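Local coordinates for protein ATPase associated with various cellular activities, AAA_5 (Staphylothermus marinus, PDB 6N0S) that is an McrB protein that probably hydrolyses ATP through its AAA domain, this chain being its N-terminal EVE-like domain, similar in fold to PUA-like RNA-binding proteins, at residues S109-T112 with I113-Y116; V98-K101 with I102-N106; A119-R122 with I123-S127; Y90-P93 with E94-K97; E41-G44 with I45-S48. All coordinates share one frame; numbering follows the deposited sequence.

Contact 1: residues S109-T112 with I113-Y116; sequences SSDT and IDQY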
loop_
_atom_site.group_PDB
_atom_site.type_symbol
_atom_site.label_atom_id
_atom_site.label_comp_id
_atom_site.label_asym_id
_atom_site.label_seq_id
_atom_site.Cartn_x
_atom_site.Cartn_y
_atom_site.Cartn_z
ATOM N N SER A 109 -2.476 19.233 1.010
ATOM C CA SER A 109 -3.014 20.244 1.902
ATOM C C SER A 109 -3.392 19.670 3.274
ATOM O O SER A 109 -3.801 18.511 3.420
ATOM C CB SER A 109 -4.225 20.916 1.259
ATOM O OG SER A 109 -5.405 20.261 1.652
ATOM N N SER A 110 -3.236 20.515 4.292
ATOM C CA SER A 110 -3.604 20.152 5.651
ATOM C C SER A 110 -5.061 19.724 5.747
ATOM O O SER A 110 -5.385 18.759 6.456
ATOM C CB SER A 110 -3.337 21.337 6.587
ATOM O OG SER A 110 -3.719 21.025 7.912
ATOM N N ASP A 111 -5.956 20.445 5.074
ATOM C CA ASP A 111 -7.376 20.091 5.080
ATOM C C ASP A 111 -7.607 18.688 4.512
ATOM O O ASP A 111 -8.411 17.910 5.040
ATOM C CB ASP A 111 -8.164 21.089 4.239
ATOM C CG ASP A 111 -8.276 22.460 4.877
ATOM O OD1 ASP A 111 -8.446 22.556 6.116
ATOM O OD2 ASP A 111 -8.209 23.437 4.115
ATOM N N THR A 112 -6.969 18.373 3.387
ATOM C CA THR A 112 -7.127 17.043 2.801
ATOM C C THR A 112 -6.662 15.967 3.784
ATOM O O THR A 112 -7.364 14.979 4.002
ATOM C CB THR A 112 -6.369 16.969 1.467
ATOM O OG1 THR A 112 -6.924 17.943 0.568
ATOM C CG2 THR A 112 -6.486 15.575 0.808
ATOM N N ILE A 113 -5.525 16.187 4.440
ATOM C CA ILE A 113 -5.021 15.252 5.441
ATOM C C ILE A 113 -6.048 15.061 6.562
ATOM O O ILE A 113 -6.321 13.931 6.980
ATOM C CB ILE A 113 -3.668 15.739 5.984
ATOM C CG1 ILE A 113 -2.658 15.844 4.852
ATOM C CG2 ILE A 113 -3.140 14.805 7.040
ATOM C CD1 ILE A 113 -1.328 16.553 5.267
ATOM N N ASP A 114 -6.630 16.155 7.073
ATOM C CA ASP A 114 -7.685 16.007 8.073
ATOM C C ASP A 114 -8.774 15.053 7.553
ATOM O O ASP A 114 -9.210 14.134 8.257
ATOM C CB ASP A 114 -8.323 17.361 8.450
ATOM C CG ASP A 114 -7.356 18.411 9.050
ATOM O OD1 ASP A 114 -6.293 18.070 9.613
ATOM O OD2 ASP A 114 -7.731 19.631 9.012
ATOM N N GLN A 115 -9.213 15.248 6.305
ATOM C CA GLN A 115 -10.261 14.402 5.745
ATOM C C GLN A 115 -9.804 12.959 5.592
ATOM O O GLN A 115 -10.618 12.051 5.726
ATOM C CB GLN A 115 -10.710 14.930 4.394
ATOM C CG GLN A 115 -11.511 16.247 4.478
ATOM C CD GLN A 115 -11.387 17.104 3.238
ATOM O OE1 GLN A 115 -11.199 16.603 2.133
ATOM N NE2 GLN A 115 -11.485 18.417 3.417
ATOM N N TYR A 116 -8.525 12.739 5.273
ATOM C CA TYR A 116 -8.007 11.386 5.111
ATOM C C TYR A 116 -8.152 10.610 6.407
ATOM O O TYR A 116 -8.716 9.512 6.427
ATOM C CB TYR A 116 -6.553 11.476 4.638
ATOM C CG TYR A 116 -5.776 10.188 4.530
ATOM C CD1 TYR A 116 -5.931 9.322 3.451
ATOM C CD2 TYR A 116 -4.855 9.862 5.494
ATOM C CE1 TYR A 116 -5.179 8.149 3.364
ATOM C CE2 TYR A 116 -4.116 8.732 5.426
ATOM C CZ TYR A 116 -4.276 7.865 4.371
ATOM O OH TYR A 116 -3.486 6.752 4.400
HETATM O O HOH W 1 -10.224 20.778 7.389
#
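The first turns of helix 110-124 make this contact, with S109 as the N-cap, and its bonds open with I113 N giving to S109 O at 3.1 Å. The same i to i+4 pattern continues with D114 N to S110 O and, two residues on, Y116 N to T112 O at 2.8 Å. The cap also has a side-chain link: S109 OG and T112 OG1 share a hydrogen bond of 3.0 Å, a fitting use of two short hydroxyl residues at a helix start. T112 OG1 lies beside its own backbone N (chi1 -61°), the side facing the cap.

Two acidic residues suit this end of a helix, where the dipole is positive. D111 OD1 and D114 OD2 stand 4.2 Å apart with carboxylate planes 69° from each other, and one water donates to both, at 2.8 Å to D111 OD1 and 3.2 Å to D114 OD2. The other oxygen of D114 is held in a salt bridge by R100 of helix 92-105. I113, buried, sends CG1 back over S109 O and packs on F103 of that helix. Bridging water, the R100 charge and the helix dipole together would probably ease the repulsion between the two carboxylates.

Contact 2: residues V98-K101 with I102-N106; sequences VLRK and IFLDN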
loop_
_atom_site.group_PDB
_atom_site.type_symbol
_atom_site.label_atom_id
_atom_site.label_comp_id
_atom_site.label_asym_id
_atom_site.label_seq_id
_atom_site.Cartn_x
_atom_site.Cartn_y
_atom_site.Cartn_z
ATOM N N VAL A 98 3.275 11.216 12.238
ATOM C CA VAL A 98 4.341 10.952 11.270
ATOM C C VAL A 98 3.822 11.089 9.845
ATOM O O VAL A 98 4.485 11.664 8.972
ATOM C CB VAL A 98 4.929 9.551 11.510
ATOM C CG1 VAL A 98 5.858 9.177 10.372
ATOM C CG2 VAL A 98 5.624 9.481 12.870
ATOM N N LEU A 99 2.649 10.510 9.571
ATOM C CA LEU A 99 2.078 10.607 8.224
ATOM C C LEU A 99 1.711 12.042 7.870
ATOM O O LEU A 99 1.912 12.474 6.725
ATOM C CB LEU A 99 0.845 9.725 8.112
ATOM C CG LEU A 99 1.108 8.217 8.291
ATOM C CD1 LEU A 99 -0.215 7.430 8.437
ATOM C CD2 LEU A 99 1.897 7.745 7.109
ATOM N N ARG A 100 1.135 12.788 8.815
ATOM C CA ARG A 100 0.776 14.184 8.503
ATOM C C ARG A 100 2.005 14.976 8.066
ATOM O O ARG A 100 1.956 15.750 7.096
ATOM C CB ARG A 100 0.111 14.846 9.719
ATOM C CG ARG A 100 -0.195 16.397 9.546
ATOM C CD ARG A 100 -1.061 16.964 10.706
ATOM N NE ARG A 100 -2.395 16.375 10.773
ATOM C CZ ARG A 100 -3.462 16.780 10.100
ATOM N NH1 ARG A 100 -3.407 17.832 9.283
ATOM N NH2 ARG A 100 -4.600 16.113 10.254
ATOM N N LYS A 101 3.125 14.799 8.771
ATOM C CA LYS A 101 4.357 15.461 8.362
ATOM C C LYS A 101 4.783 15.017 6.973
ATOM O O LYS A 101 5.130 15.845 6.124
ATOM C CB LYS A 101 5.459 15.200 9.388
ATOM C CG LYS A 101 6.840 15.648 8.938
ATOM C CD LYS A 101 7.830 15.598 10.102
ATOM C CE LYS A 101 9.272 15.565 9.624
ATOM N NZ LYS A 101 9.540 16.600 8.576
ATOM N N ILE A 102 4.762 13.712 6.706
ATOM C CA ILE A 102 5.170 13.257 5.379
ATOM C C ILE A 102 4.251 13.835 4.310
ATOM O O ILE A 102 4.709 14.277 3.247
ATOM C CB ILE A 102 5.209 11.720 5.325
ATOM C CG1 ILE A 102 6.343 11.201 6.190
ATOM C CG2 ILE A 102 5.437 11.267 3.912
ATOM C CD1 ILE A 102 6.227 9.728 6.581
ATOM N N PHE A 103 2.935 13.814 4.546
ATOM C CA PHE A 103 2.027 14.280 3.506
ATOM C C PHE A 103 2.181 15.799 3.285
ATOM O O PHE A 103 2.183 16.268 2.138
ATOM C CB PHE A 103 0.577 13.896 3.864
ATOM C CG PHE A 103 0.280 12.385 3.883
ATOM C CD1 PHE A 103 1.177 11.432 3.406
ATOM C CD2 PHE A 103 -0.936 11.942 4.372
ATOM C CE1 PHE A 103 0.859 10.059 3.445
ATOM C CE2 PHE A 103 -1.261 10.596 4.406
ATOM C CZ PHE A 103 -0.369 9.655 3.937
ATOM N N LEU A 104 2.335 16.583 4.366
ATOM C CA LEU A 104 2.534 18.040 4.209
ATOM C C LEU A 104 3.820 18.336 3.453
ATOM O O LEU A 104 3.827 19.156 2.532
ATOM C CB LEU A 104 2.556 18.766 5.569
ATOM C CG LEU A 104 1.232 18.908 6.351
ATOM C CD1 LEU A 104 1.466 19.238 7.843
ATOM C CD2 LEU A 104 0.284 19.928 5.730
ATOM N N ASP A 105 4.911 17.640 3.787
ATOM C CA ASP A 105 6.165 17.842 3.065
ATOM C C ASP A 105 6.080 17.457 1.597
ATOM O O ASP A 105 6.995 17.800 0.839
ATOM C CB ASP A 105 7.308 17.046 3.707
ATOM C CG ASP A 105 7.631 17.517 5.126
ATOM O OD1 ASP A 105 6.951 18.443 5.635
ATOM O OD2 ASP A 105 8.558 16.946 5.740
ATOM N N ASN A 106 5.021 16.765 1.170
ATOM C CA ASN A 106 4.852 16.370 -0.226
ATOM C C ASN A 106 3.771 17.186 -0.906
ATOM O O ASN A 106 3.336 16.847 -2.013
ATOM C CB ASN A 106 4.567 14.858 -0.318
ATOM C CG ASN A 106 5.830 14.044 -0.222
ATOM O OD1 ASN A 106 6.436 13.747 -1.233
ATOM N ND2 ASN A 106 6.292 13.769 0.993
#
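I102, K101 and L99 give up most surface here, on the last turns of helix 92-105. I102 sits one turn after V98: the two side chains run side by side in the same direction, and CD1 of I102 meets CG1 of V98 at 3.8 Å. With CG1 of I102 placed beside its own backbone N (chi1 -69°), the branch turns back along the helix and passes over V98 O. Branched aliphatic residues suit this strip, which is laid against strand 132-136, with V98 on L134 and R136 and I102 on R136.

K101 lies on the exposed side. Its chain runs out extended, CG anti to the backbone N, and bends only at the end (chi4 47°), which brings NZ to D105 OD2 at 3.0 Å. This i to i+4 salt bridge uses the syn lone pair of OD2, while D105 N bonds K101 O, also at 3.0 Å.

L99, buried, faces strands 30-34 and 132-136. Its CD2 lies 4.3 Å from F103 CZ, and its carbonyl oxygen, which accepts F103 N at 2.8 Å, also stands over one face of the F103 ring. Beyond the helix, N106 folds its amide back: ND2 donates to I102 O at 2.8 Å, almost straight at 172° and with the acceptor close to the amide plane. An asparagine can thus bond a carbonyl of the final turn, and the acid of D105, near the negative end of the helix dipole, probably gains from the lysine charge beside it.

Contact 3: residues A119-R122 with I123-S127; sequences AIRR and IIRPS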
loop_
_atom_site.group_PDB
_atom_site.type_symbol
_atom_site.label_atom_id
_atom_site.label_comp_id
_atom_site.label_asym_id
_atom_site.label_seq_id
_atom_site.Cartn_x
_atom_site.Cartn_y
_atom_site.Cartn_z
ATOM N N ALA A 119 -11.711 9.728 7.406
ATOM C CA ALA A 119 -12.226 8.623 6.602
ATOM C C ALA A 119 -11.657 7.285 7.065
ATOM O O ALA A 119 -12.397 6.315 7.241
ATOM C CB ALA A 119 -11.898 8.871 5.130
ATOM N N ILE A 120 -10.346 7.221 7.282
ATOM C CA ILE A 120 -9.721 5.987 7.757
ATOM C C ILE A 120 -10.293 5.586 9.111
ATOM O O ILE A 120 -10.626 4.418 9.349
ATOM C CB ILE A 120 -8.192 6.155 7.845
ATOM C CG1 ILE A 120 -7.566 6.407 6.468
ATOM C CG2 ILE A 120 -7.568 4.913 8.464
ATOM C CD1 ILE A 120 -7.972 5.425 5.395
ATOM N N ARG A 121 -10.388 6.548 10.033
ATOM C CA ARG A 121 -10.738 6.215 11.412
ATOM C C ARG A 121 -12.154 5.670 11.502
ATOM O O ARG A 121 -12.433 4.796 12.328
ATOM C CB ARG A 121 -10.583 7.440 12.318
ATOM C CG ARG A 121 -10.201 7.060 13.746
ATOM C CD ARG A 121 -11.112 7.718 14.780
ATOM N NE ARG A 121 -12.091 6.783 15.345
ATOM C CZ ARG A 121 -13.369 6.698 14.964
ATOM N NH1 ARG A 121 -14.167 5.811 15.547
ATOM N NH2 ARG A 121 -13.853 7.487 14.001
ATOM N N ARG A 122 -13.055 6.166 10.658
ATOM C CA ARG A 122 -14.376 5.560 10.518
ATOM C C ARG A 122 -14.291 4.048 10.355
ATOM O O ARG A 122 -15.154 3.307 10.840
ATOM C CB ARG A 122 -15.100 6.128 9.298
ATOM C CG ARG A 122 -15.616 7.518 9.443
ATOM C CD ARG A 122 -16.434 7.865 8.245
ATOM N NE ARG A 122 -17.663 7.084 8.236
ATOM C CZ ARG A 122 -18.735 7.356 8.981
ATOM N NH1 ARG A 122 -18.751 8.411 9.807
ATOM N NH2 ARG A 122 -19.797 6.572 8.893
ATOM N N ILE A 123 -13.271 3.570 9.647
ATOM C CA ILE A 123 -13.245 2.194 9.182
ATOM C C ILE A 123 -12.466 1.277 10.119
ATOM O O ILE A 123 -12.886 0.143 10.367
ATOM C CB ILE A 123 -12.688 2.180 7.745
ATOM C CG1 ILE A 123 -13.743 2.777 6.828
ATOM C CG2 ILE A 123 -12.357 0.760 7.270
ATOM C CD1 ILE A 123 -13.205 3.202 5.544
ATOM N N ILE A 124 -11.329 1.717 10.653
ATOM C CA ILE A 124 -10.483 0.809 11.424
ATOM C C ILE A 124 -10.637 0.935 12.939
ATOM O O ILE A 124 -10.297 -0.023 13.658
ATOM C CB ILE A 124 -8.991 0.941 11.042
ATOM C CG1 ILE A 124 -8.450 2.338 11.285
ATOM C CG2 ILE A 124 -8.787 0.536 9.598
ATOM C CD1 ILE A 124 -6.969 2.447 11.014
ATOM N N ARG A 125 -11.131 2.059 13.441
ATOM C CA ARG A 125 -11.437 2.252 14.862
ATOM C C ARG A 125 -10.325 1.752 15.782
ATOM O O ARG A 125 -10.496 0.755 16.484
ATOM C CB ARG A 125 -12.762 1.570 15.199
ATOM C CG ARG A 125 -13.896 2.015 14.262
ATOM C CD ARG A 125 -15.208 1.300 14.514
ATOM N NE ARG A 125 -15.173 -0.099 14.093
ATOM C CZ ARG A 125 -15.299 -0.515 12.835
ATOM N NH1 ARG A 125 -15.478 0.353 11.845
ATOM N NH2 ARG A 125 -15.243 -1.806 12.558
ATOM N N PRO A 126 -9.191 2.436 15.835
ATOM C CA PRO A 126 -8.106 1.989 16.700
ATOM C C PRO A 126 -8.471 2.114 18.167
ATOM O O PRO A 126 -9.322 2.906 18.564
ATOM C CB PRO A 126 -6.955 2.939 16.349
ATOM C CG PRO A 126 -7.360 3.597 15.084
ATOM C CD PRO A 126 -8.842 3.678 15.139
ATOM N N SER A 127 -7.789 1.319 18.971
ATOM C CA SER A 127 -7.783 1.452 20.411
ATOM C C SER A 127 -6.389 1.870 20.851
ATOM O O SER A 127 -5.437 1.860 20.062
ATOM C CB SER A 127 -8.185 0.136 21.070
ATOM O OG SER A 127 -7.115 -0.803 21.025
#
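At the C-terminal end of helix 110-124, I120 and R121 bond I124 and R125 as the chain unwinds into the loop that leads to strand 132-136, R125 leaving helical geometry with positive phi (45°).

Backbone bonds record the change. I120 O accepts twice: I124 N comes at 3.1 Å in the usual i to i+4 fashion, while I123 N, at 2.8 Å, approaches from well above the carbonyl plane. R125 N still donates to R121 O at 3.2 Å.

Apolar contact joins I120 and I124, whose chains slant across one another with CG2 of I120 3.6 Å from CD1 of I124. I124 holds CG1 between its backbone N and carbonyl carbon (chi1 60°), which turns the branch toward I120. Isoleucines suit this side, since I120 rests on W32 and I124 on M34 and F132, covering strands 30-34 and 132-136. I123, on another side, lays CD1 near A119 O and packs on W19 of a loop.

Arginines take the exposed side, where long chains can lie along the surface. The aliphatic part of R121 serves as an apolar surface, CG lying 3.9 Å from P126 CD, and the proline, which lacks an N-H, suits a place just past the last helical bond. R125 folds back instead: its NH1 donates to R122 O at 3.1 Å, with that oxygen at the edge of the guanidinium and near its plane.

Contact 4: residues Y90-P93 with E94-K97; sequences YSWP and EIKK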
loop_
_atom_site.group_PDB
_atom_site.type_symbol
_atom_site.label_atom_id
_atom_site.label_comp_id
_atom_site.label_asym_id
_atom_site.label_seq_id
_atom_site.Cartn_x
_atom_site.Cartn_y
_atom_site.Cartn_z
ATOM N N TYR A 90 3.923 1.628 15.881
ATOM C CA TYR A 90 3.345 2.909 16.285
ATOM C C TYR A 90 1.959 2.730 16.877
ATOM O O TYR A 90 1.207 1.829 16.490
ATOM C CB TYR A 90 3.202 3.863 15.110
ATOM C CG TYR A 90 4.481 4.237 14.429
ATOM C CD1 TYR A 90 5.015 3.448 13.414
ATOM C CD2 TYR A 90 5.156 5.389 14.784
ATOM C CE1 TYR A 90 6.194 3.810 12.776
ATOM C CE2 TYR A 90 6.332 5.750 14.159
ATOM C CZ TYR A 90 6.836 4.969 13.156
ATOM O OH TYR A 90 8.003 5.349 12.550
ATOM N N SER A 91 1.604 3.625 17.794
ATOM C CA SER A 91 0.191 3.771 18.104
ATOM C C SER A 91 -0.470 4.659 17.048
ATOM O O SER A 91 0.179 5.197 16.163
ATOM C CB SER A 91 -0.011 4.365 19.492
ATOM O OG SER A 91 0.400 5.703 19.504
ATOM N N TRP A 92 -1.790 4.775 17.141
ATOM C CA TRP A 92 -2.551 5.563 16.172
ATOM C C TRP A 92 -2.207 7.041 16.262
ATOM O O TRP A 92 -1.932 7.661 15.216
ATOM C CB TRP A 92 -4.039 5.287 16.403
ATOM C CG TRP A 92 -5.003 6.180 15.682
ATOM C CD1 TRP A 92 -5.961 6.977 16.246
ATOM C CD2 TRP A 92 -5.131 6.340 14.265
ATOM N NE1 TRP A 92 -6.681 7.621 15.269
ATOM C CE2 TRP A 92 -6.193 7.254 14.045
ATOM C CE3 TRP A 92 -4.451 5.803 13.160
ATOM C CZ2 TRP A 92 -6.594 7.636 12.780
ATOM C CZ3 TRP A 92 -4.848 6.191 11.897
ATOM C CH2 TRP A 92 -5.907 7.123 11.715
ATOM N N PRO A 93 -2.154 7.662 17.434
ATOM C CA PRO A 93 -1.773 9.080 17.455
ATOM C C PRO A 93 -0.372 9.297 16.929
ATOM O O PRO A 93 -0.127 10.271 16.216
ATOM C CB PRO A 93 -1.941 9.469 18.932
ATOM C CG PRO A 93 -2.848 8.428 19.510
ATOM C CD PRO A 93 -2.554 7.169 18.766
ATOM N N GLU A 94 0.548 8.378 17.215
ATOM C CA GLU A 94 1.930 8.530 16.768
ATOM C C GLU A 94 2.027 8.449 15.249
ATOM O O GLU A 94 2.724 9.243 14.617
ATOM C CB GLU A 94 2.808 7.431 17.393
ATOM C CG GLU A 94 3.070 7.555 18.872
ATOM C CD GLU A 94 3.602 6.244 19.489
ATOM O OE1 GLU A 94 3.921 5.276 18.753
ATOM O OE2 GLU A 94 3.682 6.183 20.728
ATOM N N ILE A 95 1.389 7.444 14.641
ATOM C CA ILE A 95 1.582 7.303 13.200
ATOM C C ILE A 95 0.847 8.411 12.450
ATOM O O ILE A 95 1.314 8.860 11.407
ATOM C CB ILE A 95 1.172 5.898 12.718
ATOM C CG1 ILE A 95 1.781 5.630 11.331
ATOM C CG2 ILE A 95 -0.338 5.726 12.679
ATOM C CD1 ILE A 95 1.643 4.226 10.883
ATOM N N LYS A 96 -0.311 8.854 12.950
ATOM C CA LYS A 96 -0.994 10.048 12.398
ATOM C C LYS A 96 -0.060 11.238 12.269
ATOM O O LYS A 96 -0.115 11.999 11.296
ATOM C CB LYS A 96 -2.110 10.506 13.317
ATOM C CG LYS A 96 -3.392 9.867 13.216
ATOM C CD LYS A 96 -4.191 10.405 14.398
ATOM C CE LYS A 96 -5.505 11.013 13.948
ATOM N NZ LYS A 96 -5.293 12.329 13.323
ATOM N N LYS A 97 0.727 11.475 13.312
ATOM C CA LYS A 97 1.607 12.624 13.335
ATOM C C LYS A 97 2.760 12.437 12.359
ATOM O O LYS A 97 3.178 13.381 11.688
ATOM C CB LYS A 97 2.076 12.830 14.781
ATOM C CG LYS A 97 2.978 13.997 15.025
ATOM C CD LYS A 97 3.302 14.116 16.522
ATOM C CE LYS A 97 4.238 15.285 16.809
ATOM N NZ LYS A 97 3.530 16.619 16.659
#
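K96 lays its chain over the indole of W92 at the start of helix 92-105, and can be followed outward from the backbone. CB lies 3.4 Å from W92 O, the carbonyl that accepts K96 N. CG, anti to the carbonyl carbon (chi1 -84°), is carried over the indole, 3.8 Å from the centroid of the six-membered ring and only 7° off its normal, a CH-pi contact. CD continues over the same face, its closest ring atom being CE2, and CE reaches CZ2 at 3.7 Å. A lysine suits this place because CG, CD and CE, three methylenes, can lie on a flat ring while the ammonium sits at the far end.

S91 is the N-cap. Its O accepts I95 N at 3.0 Å, and its own N donates to E94 OE1 at 3.0 Å, meeting that oxygen from above the carboxylate plane. This is one half of a capping-box pattern, the N-cap N-H bound by the side chain three residues on, for which a glutamate has the right length.

I95, buried, sets its CB 3.7 Å from Y90 CB and turns CG2 toward W92 CE3, while it packs on W32 and on L134 and F132 of strand 132-136. The carboxylate of E94 satisfies a backbone N-H at the helix start, and its negative charge would probably interact well with the positive end of the helix dipole.

Contact 5: residues E41-G44 with I45-S48; sequences EYRG and IRYS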
loop_
_atom_site.group_PDB
_atom_site.type_symbol
_atom_site.label_atom_id
_atom_site.label_comp_id
_atom_site.label_asym_id
_atom_site.label_seq_id
_atom_site.Cartn_x
_atom_site.Cartn_y
_atom_site.Cartn_z
ATOM N N GLU A 41 0.100 -10.347 5.898
ATOM C CA GLU A 41 0.592 -9.440 4.847
ATOM C C GLU A 41 1.810 -8.669 5.319
ATOM O O GLU A 41 2.853 -8.643 4.649
ATOM C CB GLU A 41 -0.517 -8.484 4.447
ATOM C CG GLU A 41 -1.672 -9.200 3.733
ATOM C CD GLU A 41 -3.058 -8.562 3.916
ATOM O OE1 GLU A 41 -3.275 -7.355 3.574
ATOM O OE2 GLU A 41 -3.953 -9.311 4.377
ATOM N N TYR A 42 1.707 -8.056 6.489
ATOM C CA TYR A 42 2.868 -7.435 7.105
ATOM C C TYR A 42 4.014 -8.424 7.259
ATOM O O TYR A 42 5.166 -8.116 6.927
ATOM C CB TYR A 42 2.457 -6.872 8.459
ATOM C CG TYR A 42 3.568 -6.179 9.221
ATOM C CD1 TYR A 42 4.405 -5.285 8.593
ATOM C CD2 TYR A 42 3.752 -6.401 10.578
ATOM C CE1 TYR A 42 5.407 -4.625 9.290
ATOM C CE2 TYR A 42 4.739 -5.727 11.286
ATOM C CZ TYR A 42 5.560 -4.840 10.629
ATOM O OH TYR A 42 6.549 -4.173 11.313
ATOM N N ARG A 43 3.735 -9.613 7.807
ATOM C CA ARG A 43 4.819 -10.564 8.004
ATOM C C ARG A 43 5.436 -10.952 6.661
ATOM O O ARG A 43 6.664 -10.979 6.515
ATOM C CB ARG A 43 4.305 -11.786 8.791
ATOM C CG ARG A 43 5.374 -12.677 9.439
ATOM C CD ARG A 43 4.862 -13.369 10.765
ATOM N NE ARG A 43 3.489 -13.800 10.599
ATOM C CZ ARG A 43 2.473 -13.493 11.391
ATOM N NH1 ARG A 43 2.639 -12.784 12.483
ATOM N NH2 ARG A 43 1.266 -13.917 11.073
ATOM N N GLY A 44 4.600 -11.207 5.653
ATOM C CA GLY A 44 5.117 -11.553 4.332
ATOM C C GLY A 44 5.955 -10.459 3.694
ATOM O O GLY A 44 7.014 -10.722 3.110
ATOM N N ILE A 45 5.484 -9.213 3.745
ATOM C CA ILE A 45 6.253 -8.191 3.054
ATOM C C ILE A 45 7.545 -7.887 3.816
ATOM O O ILE A 45 8.598 -7.656 3.207
ATOM C CB ILE A 45 5.376 -6.944 2.791
ATOM C CG1 ILE A 45 5.954 -6.147 1.614
ATOM C CG2 ILE A 45 5.234 -6.137 4.008
ATOM C CD1 ILE A 45 4.911 -5.178 0.953
ATOM N N ARG A 46 7.504 -7.904 5.150
ATOM C CA ARG A 46 8.727 -7.720 5.928
ATOM C C ARG A 46 9.762 -8.791 5.590
ATOM O O ARG A 46 10.944 -8.488 5.386
ATOM C CB ARG A 46 8.402 -7.753 7.428
ATOM C CG ARG A 46 9.173 -6.777 8.297
ATOM C CD ARG A 46 8.670 -6.758 9.756
ATOM N NE ARG A 46 8.807 -8.049 10.434
ATOM C CZ ARG A 46 7.795 -8.855 10.773
ATOM N NH1 ARG A 46 6.528 -8.520 10.514
ATOM N NH2 ARG A 46 8.051 -10.002 11.386
ATOM N N TYR A 47 9.334 -10.052 5.508
ATOM C CA TYR A 47 10.255 -11.134 5.183
ATOM C C TYR A 47 10.736 -11.031 3.738
ATOM O O TYR A 47 11.903 -11.336 3.440
ATOM C CB TYR A 47 9.574 -12.478 5.448
ATOM C CG TYR A 47 10.432 -13.682 5.141
ATOM C CD1 TYR A 47 11.554 -13.981 5.908
ATOM C CD2 TYR A 47 10.124 -14.520 4.084
ATOM C CE1 TYR A 47 12.349 -15.096 5.625
ATOM C CE2 TYR A 47 10.901 -15.628 3.790
ATOM C CZ TYR A 47 12.015 -15.912 4.566
ATOM O OH TYR A 47 12.781 -17.010 4.253
ATOM N N SER A 48 9.866 -10.574 2.834
ATOM C CA SER A 48 10.274 -10.363 1.453
ATOM C C SER A 48 11.344 -9.281 1.363
ATOM O O SER A 48 12.308 -9.402 0.597
ATOM C CB SER A 48 9.064 -9.971 0.593
ATOM O OG SER A 48 8.085 -11.023 0.504
#
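In the middle of helix 39-52, four successive residues each bond back one turn, starting at I45, whose N donates to E41 O at 2.8 Å. I45 is buried; its CG2 lies against E41 O and Y42 O, while the end of the side chain leads away from E41-G44, and I45 packs on L55 and I57 of strand 54-61, a suitable place for a branched aliphatic chain.

R46 follows, covering one face of the Y42 ring. Its CD lies 3.8 Å from Y42 CZ, and the bend at chi3 (61°) brings NH1 within 3.4 Å of Y42 CE2. R46 CZ lies 4.7 Å from the ring centroid: a cation-pi contact over the face, with the guanidinium plane tilted 56° from the ring. A tyrosine offers both this face and a hydroxyl, which bonds E89; its ring also stacks with F133.

Y47 bonds R43 O through its N and sends its ring away from the segment, to F9. S48 ends the walk. Small enough to fold onto its own helix and accept the N-H of S10, it grips G44 O twice, S48 N at 2.9 Å and S48 OG at 2.8 Å, the two donors reaching that oxygen from opposite faces of the carbonyl plane.

How the contacts relate
From the N terminus, contact 5 comes first, in helix 39-52, on the opposite side of the chain's centre from contact 1 and touching none of the others. Contacts 4 and 2 follow directly along helix 92-105, its start and its end, meeting where V98 touches Y90. After a short loop, contacts 1 and 3 occupy the two ends of helix 110-124. Each is local, joining residues three to five apart, so none closes a long loop and none nest or cross; they run in series. Helices 92-105 and 110-124 are tied together at both ends: contact 1 to contact 2 by the edge-to-face rings of Y116 and F103, contact 3 to contact 4 by P126 and R121 on W92.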